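Local coordinates for protein LamCAT (Aquimarina, PDB 6JHJ) that probably hydrolyses the beta-1,3-glucan laminarin, as a marine bacterial laminarinase of glycosyl hydrolase family 16, at residues 82-87 with 159-164. Sequence-based numbering, arbitrary orientation.
Sequences KVEARI and IYTIEW
Val83 and Ile162 exchange two backbone hydrogen bonds, and Ala85 and Tyr160 do the same two residues along, so the N-H and C=O of all four are paired between antiparallel strands. In the non-hydrogen-bonded pair between them, Glu84 and Thr161 stand side by side; the backbones of Lys82, Glu84 and Arg86 bond instead to strand 221-232. With its CG anti to the backbone N (chi1 -172°), the extended Glu84 brings OE1 within 2.6 Å of Thr161 OG1, which donates to the anti side, 20° out of the carboxylate plane; threonine suits this buried place because its hydroxyl serves the acid while CG2 packs against Lys82. The CG2 methyl of Ile159 lies 3.4 Å from Glu84 CD. With an alanine at Glu84, the Thr161 hydroxyl would probably lose this acceptor and the Ile159 methyl part of its cover. A water donates to Glu163 OE2 and accepts only weakly from Lys82 NZ. Arg86 forms a salt bridge with Asp226, a calcium ligand. On the opposite, buried face, branched Val83 and Ile162 pack together (CB to CG1 3.8 Å) against Phe99 and Met101 of strand 95-103, and Ile87 CB meets Tyr160 CE2, as in the concanavalin-like beta-jelly-roll sandwich of family 16.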
loop_
_atom_site.group_PDB
_atom_site.type_symbol
_atom_site.label_atom_id
_atom_site.label_comp_id
_atom_site.label_asym_id
_atom_site.label_seq_id
_atom_site.Cartn_x
_atom_site.Cartn_y
_atom_site.Cartn_z
ATOM N N LYS A 82 -9.942 10.648 -4.750
ATOM C CA LYS A 82 -9.941 9.423 -5.467
ATOM C C LYS A 82 -8.467 9.071 -5.684
ATOM O O LYS A 82 -7.735 9.824 -6.305
ATOM C CB LYS A 82 -10.694 9.528 -6.804
ATOM C CG LYS A 82 -10.622 8.309 -7.670
ATOM C CD LYS A 82 -11.574 8.365 -8.850
ATOM C CE LYS A 82 -11.077 7.407 -9.918
ATOM N NZ LYS A 82 -12.184 7.321 -10.930
ATOM N N VAL A 83 -8.028 7.912 -5.187
ATOM C CA VAL A 83 -6.624 7.552 -5.171
ATOM C C VAL A 83 -6.486 6.192 -5.852
ATOM O O VAL A 83 -7.206 5.268 -5.494
ATOM C CB VAL A 83 -6.072 7.472 -3.746
ATOM C CG1 VAL A 83 -4.614 7.111 -3.738
ATOM C CG2 VAL A 83 -6.282 8.811 -3.020
ATOM N N GLU A 84 -5.660 6.087 -6.879
ATOM C CA GLU A 84 -5.691 4.918 -7.769
ATOM C C GLU A 84 -4.337 4.584 -8.280
ATOM O O GLU A 84 -3.481 5.479 -8.472
ATOM C CB GLU A 84 -6.536 5.296 -8.973
ATOM C CG GLU A 84 -6.880 4.228 -9.935
ATOM C CD GLU A 84 -7.943 4.737 -10.898
ATOM O OE1 GLU A 84 -9.112 4.607 -10.539
ATOM O OE2 GLU A 84 -7.586 5.262 -11.956
ATOM N N ALA A 85 -4.116 3.290 -8.547
ATOM C CA ALA A 85 -2.891 2.840 -9.207
ATOM C C ALA A 85 -3.224 1.629 -10.050
ATOM O O ALA A 85 -4.115 0.843 -9.703
ATOM C CB ALA A 85 -1.844 2.512 -8.192
ATOM N N ARG A 86 -2.512 1.503 -11.151
ATOM C CA ARG A 86 -2.617 0.360 -12.041
ATOM C C ARG A 86 -1.417 -0.537 -11.774
ATOM O O ARG A 86 -0.295 -0.095 -11.950
ATOM C CB ARG A 86 -2.604 0.836 -13.491
ATOM C CG ARG A 86 -2.884 -0.280 -14.461
ATOM C CD ARG A 86 -3.320 0.261 -15.799
ATOM N NE ARG A 86 -3.602 -0.818 -16.689
ATOM C CZ ARG A 86 -2.820 -1.231 -17.664
ATOM N NH1 ARG A 86 -1.654 -0.699 -17.936
ATOM N NH2 ARG A 86 -3.270 -2.220 -18.424
ATOM N N ILE A 87 -1.664 -1.726 -11.246
ATOM C CA ILE A 87 -0.607 -2.576 -10.683
ATOM C C ILE A 87 -0.714 -4.011 -11.220
ATOM O O ILE A 87 -1.821 -4.567 -11.293
ATOM C CB ILE A 87 -0.728 -2.613 -9.136
ATOM C CG1 ILE A 87 -0.712 -1.238 -8.526
ATOM C CG2 ILE A 87 0.332 -3.523 -8.519
ATOM C CD1 ILE A 87 -0.892 -1.196 -7.023
ATOM N N ILE A 159 -6.661 -2.165 -11.983
ATOM C CA ILE A 159 -6.752 -0.813 -11.405
ATOM C C ILE A 159 -7.360 -0.872 -10.007
ATOM O O ILE A 159 -8.468 -1.338 -9.843
ATOM C CB ILE A 159 -7.585 0.101 -12.313
ATOM C CG1 ILE A 159 -6.852 0.196 -13.688
ATOM C CG2 ILE A 159 -7.631 1.514 -11.776
ATOM C CD1 ILE A 159 -7.677 0.866 -14.766
ATOM N N TYR A 160 -6.617 -0.423 -9.016
ATOM C CA TYR A 160 -6.981 -0.459 -7.579
ATOM C C TYR A 160 -7.262 0.954 -7.137
ATOM O O TYR A 160 -6.368 1.798 -7.249
ATOM C CB TYR A 160 -5.859 -1.048 -6.774
ATOM C CG TYR A 160 -5.558 -2.476 -7.194
ATOM C CD1 TYR A 160 -6.388 -3.520 -6.742
ATOM C CD2 TYR A 160 -4.581 -2.758 -8.075
ATOM C CE1 TYR A 160 -6.163 -4.812 -7.154
ATOM C CE2 TYR A 160 -4.340 -4.075 -8.490
ATOM C CZ TYR A 160 -5.167 -5.083 -8.034
ATOM O OH TYR A 160 -4.997 -6.417 -8.398
ATOM N N THR A 161 -8.464 1.199 -6.648
ATOM C CA THR A 161 -8.950 2.550 -6.393
ATOM C C THR A 161 -9.652 2.668 -5.054
ATOM O O THR A 161 -10.414 1.774 -4.674
ATOM C CB THR A 161 -9.991 2.858 -7.483
ATOM O OG1 THR A 161 -9.406 2.693 -8.778
ATOM C CG2 THR A 161 -10.514 4.254 -7.370
ATOM N N ILE A 162 -9.565 3.849 -4.427
ATOM C CA ILE A 162 -10.507 4.228 -3.425
ATOM C C ILE A 162 -11.151 5.551 -3.819
ATOM O O ILE A 162 -10.479 6.350 -4.465
ATOM C CB ILE A 162 -9.896 4.380 -1.984
ATOM C CG1 ILE A 162 -8.690 5.322 -1.969
ATOM C CG2 ILE A 162 -9.608 3.013 -1.358
ATOM C CD1 ILE A 162 -8.312 5.763 -0.557
ATOM N N GLU A 163 -12.400 5.748 -3.419
ATOM C CA GLU A 163 -13.042 7.070 -3.397
ATOM C C GLU A 163 -13.275 7.366 -1.912
ATOM O O GLU A 163 -13.875 6.585 -1.226
ATOM C CB GLU A 163 -14.340 7.072 -4.208
ATOM C CG GLU A 163 -14.122 7.081 -5.701
ATOM C CD GLU A 163 -15.417 7.061 -6.518
ATOM O OE1 GLU A 163 -16.511 7.122 -5.896
ATOM O OE2 GLU A 163 -15.259 6.848 -7.721
ATOM N N TRP A 164 -12.800 8.476 -1.434
ATOM C CA TRP A 164 -12.820 8.875 -0.040
ATOM C C TRP A 164 -13.364 10.298 0.116
ATOM O O TRP A 164 -12.829 11.217 -0.499
ATOM C CB TRP A 164 -11.390 8.809 0.451
ATOM C CG TRP A 164 -11.003 9.400 1.761
ATOM C CD1 TRP A 164 -11.732 9.469 2.890
ATOM C CD2 TRP A 164 -9.695 9.850 2.096
ATOM N NE1 TRP A 164 -10.976 9.993 3.921
ATOM C CE2 TRP A 164 -9.735 10.292 3.437
ATOM C CE3 TRP A 164 -8.520 10.029 1.369
ATOM C CZ2 TRP A 164 -8.618 10.825 4.083
ATOM C CZ3 TRP A 164 -7.396 10.605 2.013
ATOM C CH2 TRP A 164 -7.491 11.030 3.359
HETATM O O HOH W 1 -13.850 5.032 -9.047
HETATM O O HOH W 2 -2.931 -6.863 -10.178
#